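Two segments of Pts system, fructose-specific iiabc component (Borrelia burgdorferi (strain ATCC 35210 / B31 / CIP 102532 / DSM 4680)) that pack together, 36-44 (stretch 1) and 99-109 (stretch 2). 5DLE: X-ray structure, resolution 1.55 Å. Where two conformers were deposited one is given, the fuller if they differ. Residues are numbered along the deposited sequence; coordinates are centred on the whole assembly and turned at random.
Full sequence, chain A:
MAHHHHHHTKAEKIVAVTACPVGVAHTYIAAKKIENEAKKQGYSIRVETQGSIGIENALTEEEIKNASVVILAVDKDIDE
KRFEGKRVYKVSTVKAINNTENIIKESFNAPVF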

# COMPACT_ATOMS: atom_id res chain seq x y z
N ASN A 36 5.36 10.08 13.79
CA ASN A 36 5.78 9.35 14.99
C ASN A 36 7.21 9.70 15.37
O ASN A 36 7.51 9.82 16.56
N GLU A 37 8.11 9.80 14.40
CA GLU A 37 9.52 10.07 14.72
C GLU A 37 9.72 11.51 15.17
O GLU A 37 10.52 11.78 16.08
N ALA A 38 9.00 12.46 14.56
CA ALA A 38 9.07 13.85 15.01
C ALA A 38 8.67 13.95 16.47
O ALA A 38 9.33 14.63 17.27
N LYS A 39 7.57 13.29 16.83
CA LYS A 39 7.09 13.36 18.21
C LYS A 39 8.07 12.67 19.15
O LYS A 39 8.37 13.19 20.25
N LYS A 40 8.66 11.55 18.72
CA LYS A 40 9.67 10.89 19.55
C LYS A 40 10.84 11.82 19.84
O LYS A 40 11.35 11.86 20.97
N GLN A 41 11.27 12.60 18.84
CA GLN A 41 12.36 13.56 19.00
C GLN A 41 11.94 14.87 19.67
O GLN A 41 12.79 15.74 19.85
N GLY A 42 10.66 15.04 20.00
CA GLY A 42 10.21 16.21 20.74
C GLY A 42 9.66 17.37 19.93
O GLY A 42 9.49 18.46 20.48
N TYR A 43 9.38 17.17 18.65
CA TYR A 43 8.95 18.25 17.78
C TYR A 43 7.45 18.20 17.57
O TYR A 43 6.85 17.13 17.60
N SER A 44 6.90 19.37 17.30
CA SER A 44 5.55 19.55 16.77
C SER A 44 5.60 19.26 15.27
O SER A 44 6.61 19.55 14.62
N ASN A 99 14.31 5.55 6.42
CA ASN A 99 15.41 6.25 7.08
C ASN A 99 14.89 7.39 7.93
O ASN A 99 15.51 8.44 7.99
N THR A 100 13.74 7.20 8.60
CA THR A 100 12.99 8.33 9.13
C THR A 100 13.75 9.07 10.23
O THR A 100 13.76 10.31 10.26
N GLU A 101 14.36 8.32 11.16
CA GLU A 101 15.10 8.93 12.27
C GLU A 101 16.18 9.84 11.74
O GLU A 101 16.30 11.01 12.16
N ASN A 102 16.99 9.33 10.81
CA ASN A 102 18.08 10.12 10.28
C ASN A 102 17.56 11.31 9.48
O ASN A 102 18.11 12.41 9.59
N ILE A 103 16.47 11.13 8.73
CA ILE A 103 15.97 12.24 7.92
C ILE A 103 15.49 13.38 8.80
O ILE A 103 15.73 14.56 8.49
N ILE A 104 14.79 13.08 9.90
CA ILE A 104 14.34 14.14 10.82
C ILE A 104 15.54 14.91 11.32
O ILE A 104 15.57 16.15 11.35
N LYS A 105 16.57 14.17 11.75
CA LYS A 105 17.75 14.83 12.34
C LYS A 105 18.48 15.67 11.30
O LYS A 105 18.86 16.82 11.57
N GLU A 106 18.67 15.10 10.10
CA GLU A 106 19.40 15.77 9.02
C GLU A 106 18.65 17.00 8.52
O GLU A 106 19.29 17.90 7.96
N SER A 107 17.32 17.05 8.68
CA SER A 107 16.58 18.16 8.08
C SER A 107 16.98 19.50 8.67
O SER A 107 16.91 20.51 7.99
N PHE A 108 17.44 19.51 9.92
CA PHE A 108 17.79 20.78 10.54
C PHE A 108 19.08 21.36 9.99
O PHE A 108 19.39 22.53 10.28
N ASN A 109 19.84 20.59 9.22
CA ASN A 109 21.02 21.09 8.53
C ASN A 109 20.78 21.27 7.04
O ASN A 109 21.74 21.50 6.31

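Packing of the helix that opens stretch 1 (36-40, the end of a longer helix) against the helix of stretch 2 (100-107), whose axes approach to 9.6 Å and cross at -61°. Asn36 points sideways and stays clear of stretch 2. Glu37 points toward it; with chi1 t and chi2 p its aliphatic part lies on apolar neighbours, CB 3.8 Å from Thr100 CG2 and CG 3.7 Å from Ile104 CG1, while its carboxylate reaches the exposed flank of the contact. There Glu37 OE2 lies 4.5 Å from Glu101 OE2, a pair of like charges bridged by water 1, which donates to Glu37 OE2 at 2.4 Å and, weakly, to Glu101 OE2 at 3.5 Å. Ala38 points sideways, and its nearest approach is through the backbone, Ala38 N 4.4 Å from Ile104 CG1. Lys39 is out of reach; Lys40, extended with all four chi angles t, points toward stretch 2 but makes no contact. Gln41 (chi1 m, chi2 t) supplies the one direct hydrogen bond across the interface: NE2 donates to Glu101 O at 3.3 Å and also to Glu37 OE2 at 2.8 Å, so a single amide group ties the carboxylate of its own stretch to the backbone of the other helix. Gln41 OE1 lies against aliphatic carbon, 3.2 Å from Ile104 CG2 and 3.4 Å from Lys105 CG. Gly42, with positive phi, closes the helix in a Schellman motif and takes no part in the contact. Beyond this turn Tyr43 (chi1 m) points back toward stretch 2, placing CE2 4.0 Å from Ile104 CG2. Phe108 (chi1 m) meets one face of the tyrosine ring, CZ to Tyr43 CZ 3.4 Å, in an offset stack with centroids 4.8 Å apart and planes at 29°. Ile104 (chi1 m, chi2 m) thus links the contact, touching Glu37, Ala38, Gln41 and Tyr43. Ser44 is out of reach.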

# COMPACT_ATOMS: atom_id res chain seq x y z
CB ASN A 36 5.65 7.84 14.78
CG ASN A 36 4.21 7.35 14.85
OD1 ASN A 36 3.35 8.04 15.42
ND2 ASN A 36 3.96 6.14 14.38
CB GLU A 37 10.39 9.73 13.51
CG GLU A 37 11.89 9.92 13.77
CD GLU A 37 12.47 8.95 14.83
OE1 GLU A 37 11.98 7.80 14.96
OE2 GLU A 37 13.43 9.37 15.50
CB ALA A 38 8.15 14.73 14.17
CB LYS A 39 5.68 12.80 18.28
CG LYS A 39 4.67 13.80 17.66
CD LYS A 39 3.23 13.33 17.68
CE LYS A 39 2.83 12.72 16.34
NZ LYS A 39 1.54 11.95 16.46
CB LYS A 40 10.15 9.60 18.89
CG LYS A 40 11.22 8.84 19.67
CD LYS A 40 11.71 7.63 18.88
CE LYS A 40 12.81 6.90 19.63
NZ LYS A 40 13.39 5.81 18.81
CB GLN A 41 13.04 13.81 17.64
CG GLN A 41 13.82 12.57 17.10
CD GLN A 41 14.61 12.82 15.81
OE1 GLN A 41 15.19 13.89 15.64
NE2 GLN A 41 14.67 11.81 14.91
CB TYR A 43 9.63 18.12 16.40
CG TYR A 43 11.13 18.18 16.48
CD1 TYR A 43 11.77 19.35 16.89
CD2 TYR A 43 11.91 17.08 16.18
CE1 TYR A 43 13.13 19.41 16.98
CE2 TYR A 43 13.28 17.12 16.23
CZ TYR A 43 13.89 18.30 16.67
OH TYR A 43 15.26 18.39 16.76
CB SER A 44 5.11 21.00 17.01
OG SER A 44 3.72 21.12 16.86
CB ASN A 99 16.41 6.79 6.05
CG ASN A 99 17.80 7.07 6.63
OD1 ASN A 99 18.20 6.49 7.65
ND2 ASN A 99 18.56 7.91 5.95
CB THR A 100 11.64 7.88 9.69
OG1 THR A 100 11.03 6.86 8.88
CG2 THR A 100 10.71 9.09 9.76
CB GLU A 101 15.70 7.83 13.13
CG GLU A 101 16.55 8.33 14.31
CD GLU A 101 17.26 7.17 14.98
OE1 GLU A 101 17.75 6.24 14.27
OE2 GLU A 101 17.32 7.16 16.22
CB ASN A 102 18.99 9.21 9.46
CG ASN A 102 19.83 8.28 10.34
OD1 ASN A 102 20.02 8.52 11.54
ND2 ASN A 102 20.35 7.19 9.74
CB ILE A 103 14.88 11.74 6.97
CG1 ILE A 103 15.55 11.15 5.74
CG2 ILE A 103 13.89 12.85 6.60
CD1 ILE A 103 14.62 10.33 4.94
CB ILE A 104 13.55 13.54 12.00
CG1 ILE A 104 12.23 12.88 11.55
CG2 ILE A 104 13.31 14.60 13.09
CD1 ILE A 104 11.32 13.80 10.80
CB LYS A 105 18.68 13.78 12.94
CG LYS A 105 18.18 13.21 14.25
CD LYS A 105 19.15 12.15 14.80
CE LYS A 105 18.61 11.46 16.05
NZ LYS A 105 18.52 12.37 17.24
CB GLU A 106 19.64 14.80 7.86
CG GLU A 106 20.69 13.70 8.14
CD GLU A 106 20.58 12.45 7.23
OE1 GLU A 106 19.82 12.47 6.23
OE2 GLU A 106 21.24 11.43 7.55
CB SER A 107 15.07 17.95 8.22
OG SER A 107 14.68 18.08 9.59
CB PHE A 108 17.88 20.57 12.04
CG PHE A 108 16.56 20.37 12.66
CD1 PHE A 108 16.00 19.08 12.76
CD2 PHE A 108 15.80 21.47 13.06
CE1 PHE A 108 14.75 18.90 13.30
CE2 PHE A 108 14.53 21.31 13.61
CZ PHE A 108 13.99 20.01 13.71
CB ASN A 109 22.20 20.14 8.75
CG ASN A 109 22.55 19.99 10.21
OD1 ASN A 109 22.65 18.88 10.71
ND2 ASN A 109 22.71 21.11 10.89
O HOH W 1 14.63 8.85 17.57